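Local coordinates for protein beta-N-acetylhexosaminidase (Streptomyces plicatus, PDB 1JAK) that hydrolyses terminal beta-linked N-acetylhexosamine residues from glycosides, as a family 20 glycoside hydrolase that uses the substrate's own acetamido group in catalysis, at residues W350-G355 with D374-E379; V364-L369 with G430-A435; G368-G373 with P394-Y399. All coordinates share one frame; numbering follows the deposited sequence.

Contact 1: residues W350-G355 with D374-E379; sequences WHQLAG and DAEKAE. With IFG ((2R,3R,4S,5R)-2-acetamido-3,4-dihydroxy-5-hydroxymethyl-piperidine), chain F.
On the catalytic barrel, the 3-10 turn that follows strand 346-350 meets helix 374-385, and His351 and Glu376 carry the polar link between them. His351 NE2 donates to Glu376 OE2 at 2.8 Å, with an N-H...O angle of 179°. The oxygen lies in the imidazole plane and receives the hydrogen on its anti lone pair; ring and carboxylate planes are only 29° apart. Glu376 reaches this far because its chain runs extended, with CG anti to the backbone N (chi1 -170°). The other ring nitrogen, ND1, accepts from the backbone N of Trp367, a pairing consistent with a neutral imidazole protonated on NE2. Gln352 NE2 lies over one face of that ring, 3.3 Å above the plane and offset toward the rim, and shares a water with Glu376 OE2 through a weak second bond. Its OE1 is taken by Trp367 NE1.

In the (beta/alpha)8 architecture the helix comes after the next strand, 363-366; His351 and Ala354 also touch it, at Val380 and Ala383. One turn further along the helix from Glu376, the Glu379 side chain lies on the backbone of Ala354 and Gly355. Its CD approaches Gly355 CA to 3.4 Å, and a beta carbon here would run into OE1. Glu379 CG lies 3.8 Å from Ala354 O. Two waters stitch the same edge: one gives its hydrogens to His351 O and Glu379 OE1, the other to Ala354 O and Glu379 O. At the end of strand 346-350, just before the turn, Trp350 faces the ligand: IFG C8 sits over the centre of one indole face, 3.4 Å from Trp350 CD2, while NE1 is bonded to Glu250.

Contact 2: residues V364-L369 with G430-A435; sequences VQYWGL and GYLPGA. With IFG ((2R,3R,4S,5R)-2-acetamido-3,4-dihydroxy-5-hydroxymethyl-piperidine), chain F.
Tyr366, Tyr431 and Leu432 meet in a small, mostly apolar cluster, and the Tyr366 side chain traces it. Its CB points toward the 430-435 loop, and CG stands anti to the backbone N (chi1 -176°). On the ring, CD2 is 4.0 Å from Tyr431 CE2 and CE2 comes to 3.7 Å from the same atom; Tyr366 CE2 meets the other ring at its edge, near its plane, and the two side chains cross at about a right angle. CZ is 3.9 Å from Leu432 CD1, a methyl placed over one face, offset toward the rim, in a CH-pi contact. Gly368 N covers the centre of the opposite face. At the tip, OH bonds a water at 2.7 Å, which also donates to Leu369 O and Tyr431 OH, so one water joins the polar end of the cluster. Helix 374-385 also lies against Tyr366 and Leu432, through Lys377 and Val380.

Trp367 leaves the chain the other way and lays its indole over the inhibitor's acetyl group, CE2 3.6 Å from IFG C8. An alanine in place of Trp367 would probably leave the acetyl methyl without this indole face and Gln352 OE1 without its donor. The residue just after strand 363-366 in this way enters the tryptophan-lined acetamido pocket of family 20 hexosaminidases.

Contact 3: residues G368-G373 with P394-Y399; sequences GLDRTG and PADRTY. With IFG ((2R,3R,4S,5R)-2-acetamido-3,4-dihydroxy-5-hydroxymethyl-piperidine), chain F.
Leu369 and Asp370 dock on Asp396, and most of the grip is polar. Among hydrogen bonds, Asp370 N donates to Asp396 OD2 at 2.9 Å, nearly straight at 179°, arriving on the syn side but 32° out of the carboxylate plane. Asp396 turns its CG between the backbone N and the carbonyl carbon (chi1 61°), which brings the carboxylate against Leu369 CB and CA. A weak backbone bond runs from Ala395 N to Gly368 O at 3.1 Å, and Pro394 CA adds a CH...O contact to the same oxygen. The segment 369-372 forms a type I turn, where Thr372 OG1 accepts from Leu369 N.

The charged contact is a salt bridge: Arg397 NH2 reaches Asp370 OD1 at 3.3 Å, in the guanidinium plane and on the oxygen's syn lone pair, and NH1 is held by Arg422 O. Asp370 OD1 and Asp396 OD2 stand 3.8 Å apart, and Arg422 bridges both carboxylates, which would probably ease their repulsion. One water donates to Asp370 OD1 and Asp396 OD1 while accepting from Arg397 NE; a second links Arg371 N to Asp396 OD2.

Apolar packing comes from Leu369, whose CD1 rests on Ala395 CB at 3.8 Å while CG and CD2 lie on Asp396 CB. Beyond it the 394-399 loop brings Tyr399 to the bound inhibitor; Ala395 CA lies over one face of its ring, toward the rim. Tyr399 OH donates to the inhibitor's acetyl oxygen O7 at 2.7 Å, the contact expected of a family 20 active site, where the substrate's acetamido carbonyl serves as the nucleophile.

Contact 1 is the surface member of the set, while contacts 2 and 3 are buried. Contact 1 sets the turn after strand 346-350 on helix 374-385; contact 2 pairs strand 363-366 with the loop before strand 440-447; contact 3 pairs the loops after strands 363-366 and 389-392, sharing Gly368 and Leu369 with contact 2. Place shapes chemistry: contact 1 joins one direct histidine-carboxylate bond to several water bridges, contact 2 is ring packing, and contact 3 mixes carboxylates with arginines. His351 N to Gln365 O (2.8 Å) joins contacts 1 and 2, and Lys377 NZ to Asp370 O (2.9 Å) joins contacts 1 and 3. Each gives one aromatic residue to the acetamido site.

Contact 1: residues W350-G355 with D374-E379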
loop_
_atom_site.group_PDB
_atom_site.type_symbol
_atom_site.label_atom_id
_atom_site.label_comp_id
_atom_site.label_asym_id
_atom_site.label_seq_id
_atom_site.Cartn_x
_atom_site.Cartn_y
_atom_site.Cartn_z
ATOM N N TRP A 350 1.013 9.698 -12.526
ATOM C CA TRP A 350 1.664 8.547 -13.139
ATOM C C TRP A 350 2.797 9.145 -13.971
ATOM O O TRP A 350 2.777 10.348 -14.249
ATOM C CB TRP A 350 0.666 7.760 -13.987
ATOM C CG TRP A 350 -0.416 7.143 -13.134
ATOM C CD1 TRP A 350 -1.693 7.594 -12.971
ATOM C CD2 TRP A 350 -0.286 5.991 -12.288
ATOM N NE1 TRP A 350 -2.369 6.797 -12.074
ATOM C CE2 TRP A 350 -1.528 5.805 -11.641
ATOM C CE3 TRP A 350 0.760 5.096 -12.017
ATOM C CZ2 TRP A 350 -1.757 4.758 -10.735
ATOM C CZ3 TRP A 350 0.532 4.051 -11.116
ATOM C CH2 TRP A 350 -0.719 3.894 -10.487
ATOM N N HIS A 351 3.777 8.341 -14.375
ATOM C CA HIS A 351 4.917 8.914 -15.088
ATOM C C HIS A 351 4.652 9.641 -16.398
ATOM O O HIS A 351 5.549 10.295 -16.920
ATOM C CB HIS A 351 6.046 7.882 -15.273
ATOM C CG HIS A 351 5.778 6.854 -16.323
ATOM N ND1 HIS A 351 5.156 5.653 -16.054
ATOM C CD2 HIS A 351 6.079 6.835 -17.644
ATOM C CE1 HIS A 351 5.088 4.938 -17.162
ATOM N NE2 HIS A 351 5.641 5.632 -18.142
ATOM N N GLN A 352 3.438 9.542 -16.931
ATOM C CA GLN A 352 3.117 10.274 -18.154
ATOM C C GLN A 352 3.254 11.770 -17.857
ATOM O O GLN A 352 3.452 12.581 -18.763
ATOM C CB GLN A 352 1.685 9.982 -18.611
ATOM C CG GLN A 352 1.504 8.654 -19.336
ATOM C CD GLN A 352 1.828 7.463 -18.465
ATOM O OE1 GLN A 352 1.419 7.400 -17.308
ATOM N NE2 GLN A 352 2.553 6.499 -19.022
ATOM N N LEU A 353 3.141 12.132 -16.581
ATOM C CA LEU A 353 3.261 13.530 -16.170
ATOM C C LEU A 353 4.668 14.063 -16.444
ATOM O O LEU A 353 4.863 15.274 -16.588
ATOM C CB LEU A 353 2.929 13.682 -14.677
ATOM C CG LEU A 353 2.959 15.099 -14.085
ATOM C CD1 LEU A 353 1.947 15.986 -14.797
ATOM C CD2 LEU A 353 2.639 15.039 -12.599
ATOM N N ALA A 354 5.644 13.160 -16.520
ATOM C CA ALA A 354 7.029 13.550 -16.782
ATOM C C ALA A 354 7.148 14.193 -18.158
ATOM O O ALA A 354 8.122 14.894 -18.451
ATOM C CB ALA A 354 7.946 12.336 -16.689
ATOM N N GLY A 355 6.155 13.945 -19.005
ATOM C CA GLY A 355 6.163 14.529 -20.333
ATOM C C GLY A 355 5.339 15.803 -20.382
ATOM O O GLY A 355 5.122 16.363 -21.457
ATOM N N ASP A 374 13.236 3.179 -24.898
ATOM C CA ASP A 374 14.234 4.014 -24.241
ATOM C C ASP A 374 13.847 5.485 -24.148
ATOM O O ASP A 374 14.233 6.166 -23.197
ATOM C CB ASP A 374 15.589 3.890 -24.950
ATOM C CG ASP A 374 16.288 2.570 -24.658
ATOM O OD1 ASP A 374 15.807 1.807 -23.795
ATOM O OD2 ASP A 374 17.331 2.297 -25.285
ATOM N N ALA A 375 13.096 5.983 -25.126
ATOM C CA ALA A 375 12.686 7.383 -25.109
ATOM C C ALA A 375 11.807 7.666 -23.897
ATOM O O ALA A 375 11.920 8.718 -23.266
ATOM C CB ALA A 375 11.935 7.731 -26.387
ATOM N N GLU A 376 10.931 6.720 -23.580
ATOM C CA GLU A 376 10.032 6.866 -22.441
ATOM C C GLU A 376 10.797 6.773 -21.126
ATOM O O GLU A 376 10.561 7.558 -20.209
ATOM C CB GLU A 376 8.945 5.791 -22.486
ATOM C CG GLU A 376 7.823 6.011 -21.483
ATOM C CD GLU A 376 6.642 5.091 -21.721
ATOM O OE1 GLU A 376 6.444 4.661 -22.881
ATOM O OE2 GLU A 376 5.901 4.809 -20.757
ATOM N N LYS A 377 11.706 5.806 -21.029
ATOM C CA LYS A 377 12.494 5.650 -19.812
ATOM C C LYS A 377 13.317 6.915 -19.599
ATOM O O LYS A 377 13.450 7.404 -18.479
ATOM C CB LYS A 377 13.434 4.449 -19.919
ATOM C CG LYS A 377 12.736 3.109 -20.060
ATOM C CD LYS A 377 13.741 1.967 -20.032
ATOM C CE LYS A 377 13.059 0.620 -20.198
ATOM N NZ LYS A 377 14.033 -0.509 -20.156
ATOM N N ALA A 378 13.864 7.440 -20.691
ATOM C CA ALA A 378 14.688 8.643 -20.639
ATOM C C ALA A 378 13.920 9.853 -20.124
ATOM O O ALA A 378 14.439 10.643 -19.334
ATOM C CB ALA A 378 15.254 8.940 -22.023
ATOM N N GLU A 379 12.684 10.006 -20.583
ATOM C CA GLU A 379 11.865 11.131 -20.159
ATOM C C GLU A 379 11.676 11.118 -18.643
ATOM O O GLU A 379 11.697 12.165 -17.996
ATOM C CB GLU A 379 10.509 11.071 -20.854
ATOM C CG GLU A 379 9.681 12.322 -20.704
ATOM C CD GLU A 379 8.455 12.289 -21.588
ATOM O OE1 GLU A 379 7.546 11.483 -21.308
ATOM O OE2 GLU A 379 8.411 13.062 -22.570
HETATM N N1 IFG F . -3.270 0.414 -16.718
HETATM C C2 IFG F . -4.204 1.389 -16.098
HETATM C C3 IFG F . -5.038 0.848 -14.867
HETATM C C4 IFG F . -5.509 -0.613 -15.027
HETATM C C5 IFG F . -4.297 -1.476 -15.387
HETATM C C6 IFG F . -4.575 -2.968 -15.534
HETATM C C7 IFG F . -2.332 2.469 -14.921
HETATM C C8 IFG F . -1.517 3.633 -14.418
HETATM C C9 IFG F . -3.604 -1.018 -16.677
HETATM N N2 IFG F . -3.456 2.599 -15.688
HETATM O O7 IFG F . -1.930 1.354 -14.620
HETATM O O3 IFG F . -6.164 1.689 -14.656
HETATM O O4 IFG F . -6.457 -0.673 -16.092
HETATM O O6 IFG F . -3.389 -3.736 -15.360
HETATM O O HOH W 1 6.692 9.695 -19.607
HETATM O O HOH W 2 3.425 6.589 -21.773
HETATM O O HOH W 3 11.100 14.802 -18.231
#

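Contact 2: residues V364-L369 with G430-A435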
loop_
_atom_site.group_PDB
_atom_site.type_symbol
_atom_site.label_atom_id
_atom_site.label_comp_id
_atom_site.label_asym_id
_atom_site.label_seq_id
_atom_site.Cartn_x
_atom_site.Cartn_y
_atom_site.Cartn_z
ATOM N N VAL A 364 6.445 11.435 -9.500
ATOM C CA VAL A 364 5.776 10.706 -10.569
ATOM C C VAL A 364 5.902 9.222 -10.284
ATOM O O VAL A 364 6.917 8.760 -9.758
ATOM C CB VAL A 364 6.344 11.027 -11.976
ATOM C CG1 VAL A 364 6.025 12.472 -12.335
ATOM C CG2 VAL A 364 7.841 10.764 -12.027
ATOM N N GLN A 365 4.849 8.482 -10.610
ATOM C CA GLN A 365 4.827 7.048 -10.372
ATOM C C GLN A 365 5.073 6.300 -11.675
ATOM O O GLN A 365 4.227 6.294 -12.570
ATOM C CB GLN A 365 3.479 6.638 -9.774
ATOM C CG GLN A 365 3.474 5.224 -9.220
ATOM C CD GLN A 365 2.174 4.863 -8.528
ATOM O OE1 GLN A 365 1.371 5.736 -8.178
ATOM N NE2 GLN A 365 1.966 3.570 -8.314
ATOM N N TYR A 366 6.237 5.668 -11.762
ATOM C CA TYR A 366 6.634 4.926 -12.952
ATOM C C TYR A 366 6.047 3.521 -13.001
ATOM O O TYR A 366 6.342 2.684 -12.140
ATOM C CB TYR A 366 8.156 4.821 -13.006
ATOM C CG TYR A 366 8.658 4.148 -14.255
ATOM C CD1 TYR A 366 8.664 4.823 -15.476
ATOM C CD2 TYR A 366 9.109 2.830 -14.226
ATOM C CE1 TYR A 366 9.110 4.204 -16.636
ATOM C CE2 TYR A 366 9.558 2.197 -15.383
ATOM C CZ TYR A 366 9.554 2.893 -16.584
ATOM O OH TYR A 366 9.998 2.279 -17.732
ATOM N N TRP A 367 5.229 3.260 -14.015
ATOM C CA TRP A 367 4.621 1.946 -14.168
ATOM C C TRP A 367 5.043 1.279 -15.479
ATOM O O TRP A 367 4.330 0.428 -16.020
ATOM C CB TRP A 367 3.089 2.044 -14.075
ATOM C CG TRP A 367 2.431 2.958 -15.075
ATOM C CD1 TRP A 367 2.496 4.323 -15.115
ATOM C CD2 TRP A 367 1.565 2.567 -16.146
ATOM N NE1 TRP A 367 1.719 4.806 -16.146
ATOM C CE2 TRP A 367 1.137 3.748 -16.794
ATOM C CE3 TRP A 367 1.105 1.331 -16.621
ATOM C CZ2 TRP A 367 0.269 3.732 -17.895
ATOM C CZ3 TRP A 367 0.238 1.313 -17.716
ATOM C CH2 TRP A 367 -0.168 2.509 -18.340
ATOM N N GLY A 368 6.219 1.669 -15.972
ATOM C CA GLY A 368 6.753 1.101 -17.198
ATOM C C GLY A 368 7.207 -0.338 -17.022
ATOM O O GLY A 368 7.073 -0.914 -15.938
ATOM N N LEU A 369 7.755 -0.920 -18.086
ATOM C CA LEU A 369 8.197 -2.314 -18.071
ATOM C C LEU A 369 9.619 -2.450 -18.617
ATOM O O LEU A 369 10.194 -1.479 -19.104
ATOM C CB LEU A 369 7.255 -3.163 -18.937
ATOM C CG LEU A 369 5.749 -3.215 -18.635
ATOM C CD1 LEU A 369 5.098 -1.863 -18.873
ATOM C CD2 LEU A 369 5.102 -4.257 -19.539
ATOM N N GLY A 430 19.000 0.836 -8.944
ATOM C CA GLY A 430 19.616 0.755 -10.259
ATOM C C GLY A 430 18.659 0.211 -11.300
ATOM O O GLY A 430 19.070 -0.397 -12.289
ATOM N N TYR A 431 17.373 0.451 -11.080
ATOM C CA TYR A 431 16.335 -0.035 -11.975
ATOM C C TYR A 431 16.167 0.747 -13.278
ATOM O O TYR A 431 16.285 0.182 -14.367
ATOM C CB TYR A 431 14.996 -0.066 -11.237
ATOM C CG TYR A 431 13.850 -0.473 -12.129
ATOM C CD1 TYR A 431 13.679 -1.802 -12.510
ATOM C CD2 TYR A 431 12.974 0.481 -12.642
ATOM C CE1 TYR A 431 12.663 -2.173 -13.385
ATOM C CE2 TYR A 431 11.958 0.123 -13.519
ATOM C CZ TYR A 431 11.812 -1.204 -13.887
ATOM O OH TYR A 431 10.826 -1.555 -14.775
ATOM N N LEU A 432 15.876 2.038 -13.169
ATOM C CA LEU A 432 15.669 2.869 -14.353
ATOM C C LEU A 432 16.998 3.423 -14.858
ATOM O O LEU A 432 17.655 4.207 -14.175
ATOM C CB LEU A 432 14.713 4.020 -14.026
ATOM C CG LEU A 432 14.151 4.810 -15.210
ATOM C CD1 LEU A 432 13.270 3.896 -16.059
ATOM C CD2 LEU A 432 13.346 5.995 -14.702
ATOM N N PRO A 433 17.406 3.022 -16.072
ATOM C CA PRO A 433 18.667 3.481 -16.663
ATOM C C PRO A 433 18.846 4.994 -16.627
ATOM O O PRO A 433 17.964 5.743 -17.043
ATOM C CB PRO A 433 18.589 2.950 -18.094
ATOM C CG PRO A 433 17.788 1.703 -17.944
ATOM C CD PRO A 433 16.685 2.140 -17.007
ATOM N N GLY A 434 19.992 5.432 -16.118
ATOM C CA GLY A 434 20.290 6.852 -16.057
ATOM C C GLY A 434 19.625 7.657 -14.959
ATOM O O GLY A 434 19.912 8.843 -14.804
ATOM N N ALA A 435 18.738 7.034 -14.188
ATOM C CA ALA A 435 18.059 7.749 -13.117
ATOM C C ALA A 435 18.915 7.797 -11.854
ATOM O O ALA A 435 19.423 6.772 -11.399
ATOM C CB ALA A 435 16.712 7.082 -12.814
HETATM N N1 IFG F . -3.270 0.414 -16.718
HETATM C C2 IFG F . -4.204 1.389 -16.098
HETATM C C3 IFG F . -5.038 0.848 -14.867
HETATM C C4 IFG F . -5.509 -0.613 -15.027
HETATM C C5 IFG F . -4.297 -1.476 -15.387
HETATM C C6 IFG F . -4.575 -2.968 -15.534
HETATM C C7 IFG F . -2.332 2.469 -14.921
HETATM C C8 IFG F . -1.517 3.633 -14.418
HETATM C C9 IFG F . -3.604 -1.018 -16.677
HETATM N N2 IFG F . -3.456 2.599 -15.688
HETATM O O7 IFG F . -1.930 1.354 -14.620
HETATM O O3 IFG F . -6.164 1.689 -14.656
HETATM O O4 IFG F . -6.457 -0.673 -16.092
HETATM O O6 IFG F . -3.389 -3.736 -15.360
HETATM O O HOH W 4 11.296 -0.071 -17.176
#

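Contact 3: residues G368-G373 with P394-Y399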
loop_
_atom_site.group_PDB
_atom_site.type_symbol
_atom_site.label_atom_id
_atom_site.label_comp_id
_atom_site.label_asym_id
_atom_site.label_seq_id
_atom_site.Cartn_x
_atom_site.Cartn_y
_atom_site.Cartn_z
ATOM N N GLY A 368 6.219 1.669 -15.972
ATOM C CA GLY A 368 6.753 1.101 -17.198
ATOM C C GLY A 368 7.207 -0.338 -17.022
ATOM O O GLY A 368 7.073 -0.914 -15.938
ATOM N N LEU A 369 7.755 -0.920 -18.086
ATOM C CA LEU A 369 8.197 -2.314 -18.071
ATOM C C LEU A 369 9.619 -2.450 -18.617
ATOM O O LEU A 369 10.194 -1.479 -19.104
ATOM C CB LEU A 369 7.255 -3.163 -18.937
ATOM C CG LEU A 369 5.749 -3.215 -18.635
ATOM C CD1 LEU A 369 5.098 -1.863 -18.873
ATOM C CD2 LEU A 369 5.102 -4.257 -19.539
ATOM N N ASP A 370 10.178 -3.656 -18.539
ATOM C CA ASP A 370 11.526 -3.902 -19.060
ATOM C C ASP A 370 11.577 -3.486 -20.529
ATOM O O ASP A 370 12.543 -2.870 -20.985
ATOM C CB ASP A 370 11.873 -5.395 -18.997
ATOM C CG ASP A 370 12.400 -5.835 -17.643
ATOM O OD1 ASP A 370 12.341 -5.049 -16.675
ATOM O OD2 ASP A 370 12.874 -6.988 -17.557
ATOM N N ARG A 371 10.521 -3.836 -21.256
ATOM C CA ARG A 371 10.419 -3.571 -22.692
ATOM C C ARG A 371 10.076 -2.141 -23.110
ATOM O O ARG A 371 10.099 -1.826 -24.301
ATOM C CB ARG A 371 9.382 -4.514 -23.302
ATOM C CG ARG A 371 7.951 -4.113 -22.970
ATOM C CD ARG A 371 6.987 -5.261 -23.174
ATOM N NE ARG A 371 5.600 -4.829 -23.031
ATOM C CZ ARG A 371 4.577 -5.657 -22.843
ATOM N NH1 ARG A 371 4.788 -6.965 -22.766
ATOM N NH2 ARG A 371 3.343 -5.177 -22.748
ATOM N N THR A 372 9.743 -1.287 -22.151
ATOM C CA THR A 372 9.390 0.092 -22.467
ATOM C C THR A 372 10.493 0.748 -23.298
ATOM O O THR A 372 11.679 0.545 -23.039
ATOM C CB THR A 372 9.136 0.890 -21.172
ATOM O OG1 THR A 372 7.969 0.362 -20.524
ATOM C CG2 THR A 372 8.926 2.370 -21.469
ATOM N N GLY A 373 10.089 1.512 -24.311
ATOM C CA GLY A 373 11.049 2.174 -25.181
ATOM C C GLY A 373 11.999 3.077 -24.420
ATOM O O GLY A 373 11.621 3.676 -23.417
ATOM N N PRO A 394 6.704 -0.869 -11.545
ATOM C CA PRO A 394 6.710 -1.434 -12.901
ATOM C C PRO A 394 5.544 -2.395 -13.111
ATOM O O PRO A 394 5.295 -3.267 -12.281
ATOM C CB PRO A 394 8.062 -2.148 -12.980
ATOM C CG PRO A 394 8.914 -1.395 -11.975
ATOM C CD PRO A 394 7.951 -1.200 -10.835
ATOM N N ALA A 395 4.842 -2.235 -14.228
ATOM C CA ALA A 395 3.691 -3.084 -14.524
ATOM C C ALA A 395 4.044 -4.561 -14.667
ATOM O O ALA A 395 3.186 -5.422 -14.477
ATOM C CB ALA A 395 2.987 -2.587 -15.787
ATOM N N ASP A 396 5.296 -4.858 -15.007
ATOM C CA ASP A 396 5.717 -6.245 -15.150
ATOM C C ASP A 396 6.493 -6.712 -13.918
ATOM O O ASP A 396 7.260 -7.676 -13.979
ATOM C CB ASP A 396 6.558 -6.423 -16.427
ATOM C CG ASP A 396 7.826 -5.584 -16.428
ATOM O OD1 ASP A 396 7.945 -4.646 -15.611
ATOM O OD2 ASP A 396 8.707 -5.862 -17.273
ATOM N N ARG A 397 6.276 -6.021 -12.799
ATOM C CA ARG A 397 6.940 -6.358 -11.543
ATOM C C ARG A 397 6.014 -6.301 -10.330
ATOM O O ARG A 397 5.830 -7.301 -9.634
ATOM C CB ARG A 397 8.104 -5.401 -11.270
ATOM C CG ARG A 397 9.175 -5.356 -12.339
ATOM C CD ARG A 397 10.096 -6.545 -12.255
ATOM N NE ARG A 397 11.151 -6.462 -13.263
ATOM C CZ ARG A 397 12.171 -7.307 -13.345
ATOM N NH1 ARG A 397 12.282 -8.301 -12.474
ATOM N NH2 ARG A 397 13.074 -7.166 -14.309
ATOM N N THR A 398 5.437 -5.128 -10.077
ATOM C CA THR A 398 4.597 -4.947 -8.896
ATOM C C THR A 398 3.096 -4.744 -9.082
ATOM O O THR A 398 2.398 -4.402 -8.125
ATOM C CB THR A 398 5.133 -3.792 -8.030
ATOM O OG1 THR A 398 4.914 -2.544 -8.699
ATOM C CG2 THR A 398 6.629 -3.969 -7.781
ATOM N N TYR A 399 2.596 -4.935 -10.299
ATOM C CA TYR A 399 1.161 -4.819 -10.540
ATOM C C TYR A 399 0.573 -6.153 -10.080
ATOM O O TYR A 399 0.734 -7.180 -10.744
ATOM C CB TYR A 399 0.896 -4.574 -12.030
ATOM C CG TYR A 399 0.783 -3.108 -12.383
ATOM C CD1 TYR A 399 1.571 -2.150 -11.739
ATOM C CD2 TYR A 399 -0.128 -2.671 -13.346
ATOM C CE1 TYR A 399 1.449 -0.796 -12.038
ATOM C CE2 TYR A 399 -0.259 -1.317 -13.654
ATOM C CZ TYR A 399 0.531 -0.387 -12.992
ATOM O OH TYR A 399 0.383 0.952 -13.255
HETATM N N1 IFG F . -3.270 0.414 -16.718
HETATM C C2 IFG F . -4.204 1.389 -16.098
HETATM C C3 IFG F . -5.038 0.848 -14.867
HETATM C C4 IFG F . -5.509 -0.613 -15.027
HETATM C C5 IFG F . -4.297 -1.476 -15.387
HETATM C C6 IFG F . -4.575 -2.968 -15.534
HETATM C C7 IFG F . -2.332 2.469 -14.921
HETATM C C8 IFG F . -1.517 3.633 -14.418
HETATM C C9 IFG F . -3.604 -1.018 -16.677
HETATM N N2 IFG F . -3.456 2.599 -15.688
HETATM O O7 IFG F . -1.930 1.354 -14.620
HETATM O O3 IFG F . -6.164 1.689 -14.656
HETATM O O4 IFG F . -6.457 -0.673 -16.092
HETATM O O6 IFG F . -3.389 -3.736 -15.360
HETATM O O HOH W 5 10.529 -4.037 -15.132
HETATM O O HOH W 6 8.729 -5.993 -20.196
#